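Local structure of bacterioferritin (Mycobacterium tuberculosis, 3UOI) at the interface of chains A and B. The protein stores iron, oxidising Fe(2+) with dioxygen at a ferroxidase centre and laying down the ferric oxide mineral inside a hollow haem-binding shell of 24 subunits. Coordinates in Å, arbitrary orientation; residue numbers count along the deposited sequence, not the author numbering. Chains: chain A/B, Bacterioferritin.

Contact 1: the interface of chains A and B. Residues chain A 156, 160; chain B 139, 142, 146, 151, 154-155.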
# COMPACT_ATOMS: atom_id res chain seq x y z
N VAL A 156 -26.37 -30.27 16.36
CA VAL A 156 -26.86 -29.82 15.08
C VAL A 156 -26.47 -28.35 14.88
O VAL A 156 -26.03 -27.70 15.75
CB VAL A 156 -28.36 -29.97 14.92
CG1 VAL A 156 -28.79 -31.30 15.35
CG2 VAL A 156 -29.04 -28.97 15.67
N PRO A 160 -30.49 -27.06 11.13
CA PRO A 160 -29.89 -28.37 10.92
C PRO A 160 -29.61 -28.63 9.47
O PRO A 160 -30.41 -28.32 8.65
CB PRO A 160 -30.95 -29.36 11.42
CG PRO A 160 -31.93 -28.59 12.11
CD PRO A 160 -31.65 -27.15 12.01
N GLN B 139 -34.44 -34.23 8.24
CA GLN B 139 -35.14 -33.25 9.10
C GLN B 139 -36.31 -33.86 9.94
O GLN B 139 -36.47 -33.60 11.12
CB GLN B 139 -35.66 -32.10 8.22
CG GLN B 139 -34.75 -30.92 7.99
CD GLN B 139 -33.34 -31.08 8.45
OE1 GLN B 139 -32.60 -31.89 7.95
NE2 GLN B 139 -32.98 -30.32 9.41
N LEU B 142 -34.94 -35.99 12.80
CA LEU B 142 -34.51 -35.12 13.86
C LEU B 142 -35.65 -34.61 14.72
O LEU B 142 -35.48 -34.46 15.89
CB LEU B 142 -33.66 -33.97 13.34
CG LEU B 142 -32.18 -34.15 13.03
CD1 LEU B 142 -31.64 -32.90 12.49
CD2 LEU B 142 -31.43 -34.58 14.23
N LEU B 146 -34.94 -35.33 18.34
CA LEU B 146 -34.86 -34.17 19.21
C LEU B 146 -36.13 -33.78 19.91
O LEU B 146 -36.11 -33.10 20.90
CB LEU B 146 -34.40 -32.95 18.43
CG LEU B 146 -33.05 -33.02 17.81
CD1 LEU B 146 -32.71 -31.72 17.25
CD2 LEU B 146 -32.15 -33.38 18.89
N TYR B 151 -36.42 -29.45 17.96
CA TYR B 151 -35.96 -29.33 16.62
C TYR B 151 -36.33 -27.94 16.06
O TYR B 151 -35.52 -27.25 15.57
CB TYR B 151 -36.53 -30.42 15.75
CG TYR B 151 -36.31 -30.10 14.34
CD1 TYR B 151 -35.20 -30.57 13.69
CD2 TYR B 151 -37.13 -29.26 13.66
CE1 TYR B 151 -34.95 -30.25 12.43
CE2 TYR B 151 -36.88 -28.96 12.38
CZ TYR B 151 -35.77 -29.45 11.78
OH TYR B 151 -35.49 -29.15 10.51
N GLN B 154 -34.16 -25.01 16.76
CA GLN B 154 -32.94 -24.97 16.01
C GLN B 154 -33.14 -24.22 14.67
O GLN B 154 -32.23 -23.99 13.95
CB GLN B 154 -32.41 -26.38 15.79
CG GLN B 154 -32.05 -27.18 17.03
CD GLN B 154 -31.81 -26.38 18.24
OE1 GLN B 154 -30.89 -25.66 18.34
NE2 GLN B 154 -32.66 -26.50 19.17
N CYS B 155 -34.38 -23.86 14.36
CA CYS B 155 -34.70 -23.12 13.17
C CYS B 155 -34.89 -21.60 13.32
O CYS B 155 -35.16 -20.90 12.39
CB CYS B 155 -35.83 -23.77 12.44
SG CYS B 155 -35.68 -25.41 12.19
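A:Pro160 comes down against B:Tyr151, B:Leu142 and B:Gln154, docking the C-terminal tail of one bacterioferritin subunit on its neighbour in the 24-subunit shell. The receiving surface combines the last turns of helix 116-146, which belongs to the ferritin-like four-helix bundle, with the short fifth helix 148-153 and the loop after it.

The residues here meet through apolar packing. The proline ring crosses the tyrosine obliquely: its CG lies off the ring plane and outside the rim, on the CE1 side, 3.5 Å from CE1 of B:Tyr151. On another side, CB of A:Pro160 meets the CD1 methyl of B:Leu142 at 3.8 Å. CD of the same ring faces the stem of B:Gln154, 3.9 Å from its CB. Further back along the tail, the CG2 branch of A:Val156 touches CG of B:Gln154 at 3.8 Å, the two side chains meeting at about a right angle. B:Leu146 borders this end more loosely.

Within chain B, a hydrogen bond backs this surface: NE2 of B:Gln139 donates to the phenol OH of B:Tyr151 at 3.0 Å, with 152° at the hydrogen. The oxygen lies close to the amide plane, and the amide nitrogen lies in the plane of the tyrosine ring, at its edge. The tyrosine CG, turned away from its own backbone N (chi1 167°), carries the phenol back towards helix 116-146. This bond ties the two helices together and helps fix the ring that meets the proline.

Contact 2: the interface of chains A and B. Residues chain A 37-38, 160-161; chain B 135, 138-139, 142.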
# COMPACT_ATOMS: atom_id res chain seq x y z
N TRP A 37 -27.06 -38.35 10.03
CA TRP A 37 -28.14 -38.20 10.97
C TRP A 37 -28.51 -36.70 11.14
O TRP A 37 -29.50 -36.36 11.72
CB TRP A 37 -27.79 -38.84 12.34
CG TRP A 37 -27.79 -40.30 12.36
CD1 TRP A 37 -28.43 -41.10 11.53
CD2 TRP A 37 -27.13 -41.15 13.31
NE1 TRP A 37 -28.24 -42.38 11.85
CE2 TRP A 37 -27.43 -42.46 12.94
CE3 TRP A 37 -26.32 -40.94 14.41
CZ2 TRP A 37 -26.96 -43.56 13.64
CZ3 TRP A 37 -25.85 -42.04 15.10
CH2 TRP A 37 -26.16 -43.33 14.71
N GLY A 38 -27.65 -35.84 10.61
CA GLY A 38 -27.72 -34.42 10.76
C GLY A 38 -27.02 -33.74 11.94
O GLY A 38 -27.15 -32.57 12.12
N PRO A 160 -30.49 -27.06 11.13
CA PRO A 160 -29.89 -28.37 10.92
C PRO A 160 -29.61 -28.63 9.47
O PRO A 160 -30.41 -28.32 8.65
CB PRO A 160 -30.95 -29.36 11.42
CG PRO A 160 -31.93 -28.59 12.11
CD PRO A 160 -31.65 -27.15 12.01
N THR A 161 -28.45 -29.19 9.21
CA THR A 161 -27.92 -29.52 7.90
C THR A 161 -27.81 -28.38 6.90
O THR A 161 -26.88 -27.62 6.96
CB THR A 161 -28.56 -30.74 7.31
OG1 THR A 161 -29.02 -31.56 8.36
CG2 THR A 161 -27.53 -31.49 6.56
N TYR B 135 -31.99 -34.67 2.73
CA TYR B 135 -32.03 -33.59 3.65
C TYR B 135 -33.42 -33.52 4.33
O TYR B 135 -33.52 -33.46 5.52
CB TYR B 135 -31.68 -32.26 2.95
CG TYR B 135 -32.20 -31.08 3.71
CD1 TYR B 135 -31.49 -30.55 4.73
CD2 TYR B 135 -33.44 -30.56 3.45
CE1 TYR B 135 -31.96 -29.52 5.45
CE2 TYR B 135 -33.92 -29.52 4.19
CZ TYR B 135 -33.17 -29.00 5.20
OH TYR B 135 -33.61 -27.96 5.96
N THR B 138 -33.93 -36.59 6.66
CA THR B 138 -33.14 -36.31 7.83
C THR B 138 -33.83 -35.28 8.75
O THR B 138 -33.87 -35.46 9.90
CB THR B 138 -31.70 -35.87 7.46
OG1 THR B 138 -30.99 -36.96 6.91
CG2 THR B 138 -30.93 -35.39 8.61
N GLN B 139 -34.44 -34.23 8.24
CA GLN B 139 -35.14 -33.25 9.10
C GLN B 139 -36.31 -33.86 9.94
O GLN B 139 -36.47 -33.60 11.12
CB GLN B 139 -35.66 -32.10 8.22
CG GLN B 139 -34.75 -30.92 7.99
CD GLN B 139 -33.34 -31.08 8.45
OE1 GLN B 139 -32.60 -31.89 7.95
NE2 GLN B 139 -32.98 -30.32 9.41
N LEU B 142 -34.94 -35.99 12.80
CA LEU B 142 -34.51 -35.12 13.86
C LEU B 142 -35.65 -34.61 14.72
O LEU B 142 -35.48 -34.46 15.89
CB LEU B 142 -33.66 -33.97 13.34
CG LEU B 142 -32.18 -34.15 13.03
CD1 LEU B 142 -31.64 -32.90 12.49
CD2 LEU B 142 -31.43 -34.58 14.23
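The backbone carbonyl of A:Trp37 rests on B:Thr138 and B:Leu142, while A:Thr161, the last residue of the chain, lies beside B:Tyr135. This is a subunit-subunit contact of the bacterioferritin shell, in which the turn between helices 7-36 and 40-66 of chain A and its C-terminal tail meet helix 116-146 of chain B.

At the turn, two methyls of chain B flank one peptide oxygen. The CG2 methyl of B:Thr138 is 3.6 Å from O of A:Trp37, and the CD2 methyl of B:Leu142 reaches that same oxygen at 3.6 Å. A:Gly38 follows, its CA 4.0 Å from CG2 of B:Thr138. The tryptophan indole points away from chain B, so the residue contributes its backbone here.

At the tail, B:Tyr135 offers the edge of its ring. O of A:Pro160 and CB of A:Thr161 both lie in the ring plane, the oxygen 3.8 Å from CE1 and the CB 3.9 Å from CD1. OG1 of A:Thr161 passes OE1 of B:Gln139 at 3.6 Å, a polar approach and not a bond.

Behind this first shell, the spacing of one helix sets the pattern: residues 135, 138, 139 and 142 form a stripe along a single face. B:Tyr135 swings its ring out opposite the backbone N (chi1 158°), which brings the edge to the tail. On the other side, A:Gly38 has a positive phi of 89°, a backbone shape that glycine adopts readily and that bends the chain between its two helices. In B:Thr138 the methyl, not the hydroxyl, lies anti to the backbone N, and it is this CG2 that faces the A:Trp37 carbonyl.

The C-alpha centres of contact 1 and contact 2 lie about 7 Å apart, and A:Pro160, B:Gln139 and B:Leu142 belong to both, making them adjoining parts of one subunit junction. Helix 116-146 of chain B runs through the two: contact 1 adds the short helix 148-153 and its following loop, contact 2 the helix-joining turn of chain A. The tail of chain A is thus held along neighbouring surfaces of chain B. Because the whole interface is not an exact two-fold, it probably joins subunits of different dimers, helping to assemble the twelve dimers into the closed iron-storing shell.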